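Local coordinates for protein fumarate lyase (Mesorhizobium sp., PDB 3C8T) that belongs to the fumarate lyase family, whose members are mostly helical enzymes that assemble as tetramers, at residues 15-20 with 327-332. Numbering follows the deposited sequence.
Sequences DKMREL and EGFAVA
Arg18, which lays its CG against the Ala330 methyl, is tied by a salt bridge to Asp15, one turn back on its own helix. NH1 of Arg18 lies 2.9 Å from OD1 of Asp15. The carboxylate oxygen lies near the guanidinium plane, but the nitrogen comes from above the carboxylate plane and the bond is bent, at 139°. No hydrogen bond joins 15-20 to 327-332. Van der Waals contact carries the interface, with Met17 at its centre. Met17 CG stands anti to the backbone N (chi1 -157°), which sends the chain along the Phe329 backbone, with Met17 CG 3.4 Å from Phe329 O. Bends at chi2 and chi3 then bring Met17 CE to the ring edge, 3.7 Å from Phe329 CD1. Met17 SD sits 5.2 Å from the centroid of the Phe329 ring, an oblique Met-aromatic contact. At small Ala330 the backbones come close: its CA is 5.0 Å from Met17 CA. Leu122 and Ile123 of helix 104-140 also touch Met17, and Ile123 reaches Phe329 as well. Asp14, the residue before 15-20, has a backbone hydrogen bond with Ala330. The short N-terminal helix thus packs nearly antiparallel (159° between the short segments) on helix 315-344, one of the long helices of the bundle characteristic of the fumarate lyase fold.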
ATOM      1  N   ASP A  15     -18.322  -5.209 -16.984  1.00 39.06           N
ATOM      2  CA  ASP A  15     -19.320  -4.264 -17.517  1.00 40.22           C
ATOM      3  C   ASP A  15     -20.660  -4.289 -16.771  1.00 39.31           C
ATOM      4  O   ASP A  15     -21.251  -3.232 -16.545  1.00 39.63           O
ATOM      5  CB  ASP A  15     -19.545  -4.523 -19.011  1.00 41.64           C
ATOM      6  CG  ASP A  15     -18.427  -3.952 -19.870  1.00 45.44           C
ATOM      7  OD1 ASP A  15     -17.435  -3.418 -19.320  1.00 46.63           O
ATOM      8  OD2 ASP A  15     -18.561  -4.016 -21.112  1.00 50.87           O
ATOM      9  N   LYS A  16     -21.127  -5.474 -16.393  1.00 38.70           N
ATOM     10  CA  LYS A  16     -22.315  -5.600 -15.540  1.00 39.02           C
ATOM     11  C   LYS A  16     -22.160  -4.876 -14.198  1.00 38.93           C
ATOM     12  O   LYS A  16     -23.092  -4.218 -13.698  1.00 39.40           O
ATOM     13  CB  LYS A  16     -22.604  -7.057 -15.277  1.00 39.46           C
ATOM     14  CG  LYS A  16     -23.110  -7.792 -16.486  1.00 41.13           C
ATOM     15  CD  LYS A  16     -23.504  -9.194 -16.071  1.00 45.17           C
ATOM     16  CE  LYS A  16     -24.172  -9.941 -17.227  1.00 47.03           C
ATOM     17  NZ  LYS A  16     -23.178 -10.237 -18.315  1.00 46.74           N
ATOM     18  N   MET A  17     -20.959  -4.960 -13.648  1.00 38.15           N
ATOM     19  CA  MET A  17     -20.650  -4.330 -12.392  1.00 38.12           C
ATOM     20  C   MET A  17     -20.453  -2.823 -12.592  1.00 38.57           C
ATOM     21  O   MET A  17     -20.850  -2.036 -11.759  1.00 38.77           O
ATOM     22  CB  MET A  17     -19.464  -5.056 -11.743  1.00 37.27           C
ATOM     23  CG  MET A  17     -19.360  -4.907 -10.266  1.00 33.93           C
ATOM     24  SD  MET A  17     -20.718  -5.450  -9.265  1.00 23.05           S
ATOM     25  CE  MET A  17     -20.112  -7.049  -8.687  1.00 29.06           C
ATOM     26  N   ARG A  18     -19.928  -2.418 -13.739  1.00 39.53           N
ATOM     27  CA  ARG A  18     -19.982  -1.012 -14.140  1.00 41.30           C
ATOM     28  C   ARG A  18     -21.413  -0.445 -14.389  1.00 41.90           C
ATOM     29  O   ARG A  18     -21.687   0.719 -14.055  1.00 43.17           O
ATOM     30  CB  ARG A  18     -19.082  -0.760 -15.356  1.00 41.55           C
ATOM     31  CG  ARG A  18     -17.601  -0.990 -15.045  1.00 44.60           C
ATOM     32  CD  ARG A  18     -16.755  -1.086 -16.310  1.00 50.33           C
ATOM     33  NE  ARG A  18     -16.574   0.215 -16.958  1.00 53.46           N
ATOM     34  CZ  ARG A  18     -16.864   0.466 -18.233  1.00 57.59           C
ATOM     35  NH1 ARG A  18     -17.334  -0.505 -19.020  1.00 59.30           N
ATOM     36  NH2 ARG A  18     -16.677   1.684 -18.732  1.00 57.18           N
ATOM     37  N   GLU A  19     -22.316  -1.231 -14.968  1.00 41.90           N
ATOM     38  CA  GLU A  19     -23.692  -0.751 -15.140  1.00 43.57           C
ATOM     39  C   GLU A  19     -24.333  -0.549 -13.777  1.00 41.53           C
ATOM     40  O   GLU A  19     -24.927   0.484 -13.512  1.00 41.09           O
ATOM     41  CB  GLU A  19     -24.552  -1.675 -16.012  1.00 42.99           C
ATOM     42  CG  GLU A  19     -25.936  -1.019 -16.330  1.00 48.65           C
ATOM     43  CD  GLU A  19     -26.778  -1.789 -17.361  1.00 49.85           C
ATOM     44  OE1 GLU A  19     -26.699  -1.458 -18.574  1.00 58.55           O
ATOM     45  OE2 GLU A  19     -27.517  -2.733 -16.960  1.00 58.79           O
ATOM     46  N   LEU A  20     -24.164  -1.538 -12.908  1.00 40.53           N
ATOM     47  CA  LEU A  20     -24.567  -1.424 -11.520  1.00 39.85           C
ATOM     48  C   LEU A  20     -24.128  -0.151 -10.749  1.00 39.20           C
ATOM     49  O   LEU A  20     -24.901   0.379  -9.960  1.00 40.15           O
ATOM     50  CB  LEU A  20     -24.108  -2.651 -10.779  1.00 39.42           C
ATOM     51  CG  LEU A  20     -24.400  -2.563  -9.296  1.00 42.19           C
ATOM     52  CD1 LEU A  20     -25.925  -2.511  -9.029  1.00 43.77           C
ATOM     53  CD2 LEU A  20     -23.710  -3.727  -8.591  1.00 42.90           C
ATOM     54  N   GLU A 327     -15.054   0.625  -7.909  1.00 30.14           N
ATOM     55  CA  GLU A 327     -13.959   0.033  -8.676  1.00 31.58           C
ATOM     56  C   GLU A 327     -13.464  -1.293  -8.076  1.00 29.42           C
ATOM     57  O   GLU A 327     -13.168  -2.215  -8.805  1.00 29.64           O
ATOM     58  CB  GLU A 327     -12.808   1.033  -8.823  1.00 31.56           C
ATOM     59  CG  GLU A 327     -13.197   2.276  -9.614  1.00 35.12           C
ATOM     60  CD  GLU A 327     -12.095   3.347  -9.608  1.00 37.08           C
ATOM     61  OE1 GLU A 327     -10.888   2.974  -9.674  1.00 42.79           O
ATOM     62  OE2 GLU A 327     -12.432   4.565  -9.559  1.00 46.09           O
ATOM     63  N   GLY A 328     -13.364  -1.394  -6.750  1.00 29.23           N
ATOM     64  CA  GLY A 328     -13.075  -2.709  -6.103  1.00 27.45           C
ATOM     65  C   GLY A 328     -14.048  -3.761  -6.622  1.00 28.01           C
ATOM     66  O   GLY A 328     -13.631  -4.875  -6.967  1.00 27.25           O
ATOM     67  N   PHE A 329     -15.339  -3.402  -6.709  1.00 27.41           N
ATOM     68  CA  PHE A 329     -16.384  -4.326  -7.188  1.00 28.16           C
ATOM     69  C   PHE A 329     -16.257  -4.690  -8.653  1.00 28.14           C
ATOM     70  O   PHE A 329     -16.386  -5.849  -9.000  1.00 28.70           O
ATOM     71  CB  PHE A 329     -17.819  -3.806  -6.908  1.00 27.66           C
ATOM     72  CG  PHE A 329     -18.414  -4.306  -5.589  1.00 28.53           C
ATOM     73  CD1 PHE A 329     -19.010  -5.568  -5.501  1.00 27.18           C
ATOM     74  CD2 PHE A 329     -18.365  -3.515  -4.439  1.00 26.11           C
ATOM     75  CE1 PHE A 329     -19.574  -6.023  -4.291  1.00 26.74           C
ATOM     76  CE2 PHE A 329     -18.882  -3.973  -3.216  1.00 26.61           C
ATOM     77  CZ  PHE A 329     -19.505  -5.221  -3.144  1.00 27.16           C
ATOM     78  N   ALA A 330     -16.034  -3.690  -9.497  1.00 28.14           N
ATOM     79  CA  ALA A 330     -15.916  -3.878 -10.924  1.00 28.57           C
ATOM     80  C   ALA A 330     -14.735  -4.774 -11.294  1.00 28.30           C
ATOM     81  O   ALA A 330     -14.878  -5.710 -12.101  1.00 29.69           O
ATOM     82  CB  ALA A 330     -15.782  -2.516 -11.619  1.00 27.40           C
ATOM     83  N   VAL A 331     -13.564  -4.460 -10.738  1.00 28.04           N
ATOM     84  CA  VAL A 331     -12.344  -5.226 -10.985  1.00 26.82           C
ATOM     85  C   VAL A 331     -12.426  -6.641 -10.367  1.00 27.23           C
ATOM     86  O   VAL A 331     -12.094  -7.633 -11.026  1.00 26.68           O
ATOM     87  CB  VAL A 331     -11.113  -4.484 -10.441  1.00 28.50           C
ATOM     88  CG1 VAL A 331      -9.850  -5.369 -10.588  1.00 27.18           C
ATOM     89  CG2 VAL A 331     -10.944  -3.118 -11.133  1.00 26.80           C
ATOM     90  N   ALA A 332     -12.884  -6.756  -9.120  1.00 24.90           N
ATOM     91  CA  ALA A 332     -12.987  -8.102  -8.566  1.00 26.05           C
ATOM     92  C   ALA A 332     -13.954  -9.006  -9.344  1.00 25.66           C
ATOM     93  O   ALA A 332     -13.703 -10.187  -9.508  1.00 26.29           O
ATOM     94  CB  ALA A 332     -13.354  -8.072  -7.053  1.00 25.51           C
TER